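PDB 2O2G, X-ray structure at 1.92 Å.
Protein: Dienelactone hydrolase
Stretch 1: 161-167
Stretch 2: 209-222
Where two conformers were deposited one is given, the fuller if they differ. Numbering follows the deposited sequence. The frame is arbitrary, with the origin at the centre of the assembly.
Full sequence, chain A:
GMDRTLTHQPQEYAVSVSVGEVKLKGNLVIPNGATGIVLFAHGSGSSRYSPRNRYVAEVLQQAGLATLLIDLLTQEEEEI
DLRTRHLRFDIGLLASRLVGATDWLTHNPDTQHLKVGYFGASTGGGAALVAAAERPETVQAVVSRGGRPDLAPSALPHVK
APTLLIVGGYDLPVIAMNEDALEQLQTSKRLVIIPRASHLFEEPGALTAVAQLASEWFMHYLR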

# COMPACT_ATOMS: atom_id res chain seq x y z
N ALA A 161 6.40 7.25 -9.31
CA ALA A 161 5.76 5.95 -9.49
C ALA A 161 4.37 6.11 -10.07
O ALA A 161 3.56 6.88 -9.52
CB ALA A 161 5.67 5.23 -8.16
N PRO A 162 4.08 5.45 -11.22
CA PRO A 162 2.69 5.50 -11.76
C PRO A 162 1.66 5.13 -10.68
O PRO A 162 1.70 4.03 -10.10
CB PRO A 162 2.73 4.50 -12.92
CG PRO A 162 4.19 4.61 -13.40
CD PRO A 162 4.99 4.71 -12.13
N THR A 163 0.71 6.03 -10.48
CA THR A 163 -0.24 6.01 -9.37
C THR A 163 -1.72 5.91 -9.79
O THR A 163 -2.22 6.68 -10.59
CB THR A 163 -0.06 7.31 -8.55
OG1 THR A 163 1.27 7.36 -8.01
CG2 THR A 163 -1.08 7.44 -7.45
N LEU A 164 -2.40 4.95 -9.18
CA LEU A 164 -3.79 4.70 -9.39
C LEU A 164 -4.52 4.99 -8.09
O LEU A 164 -4.31 4.33 -7.05
CB LEU A 164 -4.00 3.23 -9.76
CG LEU A 164 -5.42 2.72 -9.82
CD1 LEU A 164 -6.25 3.50 -10.82
CD2 LEU A 164 -5.36 1.22 -10.16
N LEU A 165 -5.39 5.98 -8.14
CA LEU A 165 -6.24 6.34 -7.02
C LEU A 165 -7.62 5.65 -7.21
O LEU A 165 -8.27 5.77 -8.25
CB LEU A 165 -6.35 7.86 -6.97
CG LEU A 165 -5.07 8.69 -6.84
CD1 LEU A 165 -5.38 10.18 -6.76
CD2 LEU A 165 -4.26 8.31 -5.63
N ILE A 166 -8.06 4.88 -6.22
CA ILE A 166 -9.32 4.20 -6.30
C ILE A 166 -10.19 4.72 -5.19
O ILE A 166 -9.76 4.70 -4.02
CB ILE A 166 -9.19 2.64 -6.10
CG1 ILE A 166 -8.27 1.99 -7.14
CG2 ILE A 166 -10.58 1.98 -6.23
CD1 ILE A 166 -7.89 0.50 -6.82
N VAL A 167 -11.42 5.09 -5.52
CA VAL A 167 -12.36 5.55 -4.51
C VAL A 167 -13.74 4.95 -4.71
O VAL A 167 -14.12 4.58 -5.81
CB VAL A 167 -12.47 7.11 -4.51
CG1 VAL A 167 -11.10 7.73 -4.38
CG2 VAL A 167 -13.07 7.61 -5.82
N ALA A 209 -13.46 -5.69 -7.06
CA ALA A 209 -13.09 -4.71 -8.07
C ALA A 209 -11.81 -3.99 -7.71
O ALA A 209 -10.98 -3.73 -8.55
CB ALA A 209 -14.23 -3.70 -8.27
N VAL A 210 -11.67 -3.61 -6.45
CA VAL A 210 -10.44 -2.99 -6.02
C VAL A 210 -9.24 -3.90 -6.32
O VAL A 210 -8.23 -3.45 -6.86
CB VAL A 210 -10.47 -2.61 -4.53
CG1 VAL A 210 -9.09 -2.19 -4.05
CG2 VAL A 210 -11.48 -1.52 -4.31
N ALA A 211 -9.35 -5.17 -5.96
CA ALA A 211 -8.27 -6.12 -6.20
C ALA A 211 -7.98 -6.34 -7.68
O ALA A 211 -6.80 -6.44 -8.11
CB ALA A 211 -8.61 -7.40 -5.59
N GLN A 212 -9.06 -6.42 -8.46
CA GLN A 212 -8.90 -6.63 -9.88
C GLN A 212 -8.15 -5.41 -10.50
O GLN A 212 -7.22 -5.58 -11.26
CB GLN A 212 -10.24 -6.89 -10.57
CG GLN A 212 -10.96 -8.26 -10.27
CD GLN A 212 -12.40 -8.31 -10.83
OE1 GLN A 212 -13.18 -7.36 -10.67
NE2 GLN A 212 -12.76 -9.43 -11.45
N LEU A 213 -8.59 -4.21 -10.18
CA LEU A 213 -7.95 -2.99 -10.67
C LEU A 213 -6.51 -2.86 -10.23
O LEU A 213 -5.66 -2.41 -11.02
CB LEU A 213 -8.74 -1.76 -10.19
CG LEU A 213 -10.15 -1.66 -10.80
CD1 LEU A 213 -11.10 -0.84 -9.93
CD2 LEU A 213 -10.04 -1.11 -12.20
N ALA A 214 -6.25 -3.23 -8.98
CA ALA A 214 -4.90 -3.18 -8.45
C ALA A 214 -4.02 -4.22 -9.18
O ALA A 214 -2.92 -3.90 -9.60
CB ALA A 214 -4.90 -3.41 -6.91
N SER A 215 -4.51 -5.44 -9.35
CA SER A 215 -3.77 -6.45 -10.07
C SER A 215 -3.37 -5.98 -11.49
O SER A 215 -2.21 -6.08 -11.87
CB SER A 215 -4.56 -7.73 -10.18
OG SER A 215 -3.79 -8.71 -10.84
N GLU A 216 -4.33 -5.46 -12.26
CA GLU A 216 -4.05 -4.94 -13.62
C GLU A 216 -2.94 -3.90 -13.60
O GLU A 216 -2.02 -3.90 -14.44
CB GLU A 216 -5.31 -4.31 -14.24
CG GLU A 216 -6.24 -5.40 -14.70
CD GLU A 216 -7.62 -4.91 -15.07
OE1 GLU A 216 -8.03 -3.84 -14.58
OE2 GLU A 216 -8.28 -5.64 -15.85
N TRP A 217 -3.01 -3.01 -12.62
CA TRP A 217 -2.04 -1.93 -12.51
C TRP A 217 -0.64 -2.45 -12.18
O TRP A 217 0.33 -2.07 -12.86
CB TRP A 217 -2.47 -0.92 -11.45
CG TRP A 217 -1.76 0.39 -11.45
CD1 TRP A 217 -0.75 0.78 -10.62
CD2 TRP A 217 -2.05 1.53 -12.27
NE1 TRP A 217 -0.37 2.04 -10.90
CE2 TRP A 217 -1.15 2.55 -11.90
CE3 TRP A 217 -2.97 1.78 -13.30
CZ2 TRP A 217 -1.15 3.82 -12.51
CZ3 TRP A 217 -2.97 3.02 -13.90
CH2 TRP A 217 -2.07 4.04 -13.49
N PHE A 218 -0.55 -3.27 -11.15
CA PHE A 218 0.76 -3.80 -10.70
C PHE A 218 1.36 -4.71 -11.74
O PHE A 218 2.58 -4.70 -11.98
CB PHE A 218 0.60 -4.52 -9.35
CG PHE A 218 0.31 -3.59 -8.19
CD1 PHE A 218 1.09 -2.48 -7.97
CD2 PHE A 218 -0.71 -3.86 -7.30
CE1 PHE A 218 0.87 -1.68 -6.89
CE2 PHE A 218 -0.92 -3.04 -6.20
CZ PHE A 218 -0.16 -1.95 -6.02
N MSE A 219 0.53 -5.53 -12.39
CA MSE A 219 1.07 -6.41 -13.41
C MSE A 219 1.71 -5.62 -14.54
O MSE A 219 2.78 -5.99 -15.06
CB MSE A 219 -0.01 -7.37 -13.90
CG MSE A 219 -0.37 -8.38 -12.84
SE MSE A 219 1.05 -9.67 -12.64
CE MSE A 219 0.79 -10.36 -14.36
N HIS A 220 1.09 -4.52 -14.91
CA HIS A 220 1.66 -3.70 -15.98
C HIS A 220 2.94 -2.97 -15.58
O HIS A 220 3.91 -2.99 -16.34
CB HIS A 220 0.67 -2.65 -16.46
CG HIS A 220 1.22 -1.78 -17.55
ND1 HIS A 220 1.48 -2.26 -18.82
CD2 HIS A 220 1.57 -0.47 -17.56
CE1 HIS A 220 1.96 -1.27 -19.56
NE2 HIS A 220 2.02 -0.18 -18.82
N TYR A 221 2.91 -2.33 -14.41
CA TYR A 221 4.03 -1.50 -13.96
C TYR A 221 5.14 -2.19 -13.17
O TYR A 221 6.20 -1.62 -13.07
CB TYR A 221 3.52 -0.26 -13.18
CG TYR A 221 2.83 0.75 -14.05
CD1 TYR A 221 3.56 1.51 -14.94
CD2 TYR A 221 1.46 0.96 -13.97
CE1 TYR A 221 2.96 2.42 -15.75
CE2 TYR A 221 0.85 1.88 -14.78
CZ TYR A 221 1.60 2.62 -15.67
OH TYR A 221 1.02 3.56 -16.50
N LEU A 222 4.94 -3.39 -12.63
CA LEU A 222 6.02 -4.05 -11.85
C LEU A 222 6.72 -5.15 -12.64
O LEU A 222 6.96 -6.28 -12.15
CB LEU A 222 5.46 -4.62 -10.54
CG LEU A 222 4.86 -3.60 -9.59
CD1 LEU A 222 4.45 -4.27 -8.30
CD2 LEU A 222 5.85 -2.47 -9.32

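How does a short strand lie against a helix here? Strand 163-167 and helix 209-221 run almost exactly antiparallel, at 177°, with their axes 9.8 Å apart at closest approach. The order of the pairs reflects this direction: the CA of Pro 162, just before the strand, lies nearest that of Tyr 221, Leu 164 CA nearest Trp 217 CA, and Ile 166 CA nearest Val 210 CA. Because side chains alternate along an extended backbone, Pro 162, Leu 164 and Ile 166 point toward the helix, while Thr 163 and Val 167 point away. The helix answers with Leu 213, Trp 217 and Tyr 221, spaced four residues apart and therefore following one side of it.

What makes Trp 217 the centre of the contact? It has the largest area covered by the other stretch, and its indole uses both its polar and its apolar chemistry. At the ring edge, Trp 217 NE1 donates a hydrogen bond to Pro 162 O, 3.0 Å away and with a favourable N-H...O angle of 158°. This is the only hydrogen bond between the stretches; it gives the indole nitrogen a partner in a buried setting and ties the side chain to the backbone just ahead of the strand. Apolar contact continues round the ring, where Trp 217 CZ2 comes within 4.0 Å of Pro 162 CB.

How does Leu 164 use the same ring? It lies over a face of the indole, with Leu 164 CB 3.7 Å from the centroid of the five-membered ring of Trp 217 and only 16° off the ring normal. That is a CH-pi contact, in which a weakly polarised C-H group meets the electron-rich ring. Leu 164 also reaches the preceding helical turn, where its CD2 is 3.7 Å from Leu 213 O, a van der Waals approach to a carbonyl that already accepts the backbone hydrogen bond from Trp 217 N.

What closes the two ends of the interface? At one, Ile 166 extends its CD1 to 4.0 Å from Val 210 CG1 and 4.1 Å from Leu 213 CB, an apolar contact between aliphatic groups. At the other, Pro 162 sits over a face of Tyr 221: Pro 162 CB is 3.5 Å from the centroid of the tyrosine ring, just 10° off its normal, and Pro 162 CG is 3.4 Å from Tyr 221 CE1. The proline thus meets two aromatic residues: its carbonyl accepts the hydrogen bond from Trp 217, and its CB, which also touches the indole, makes a second CH-pi contact over the Tyr 221 ring.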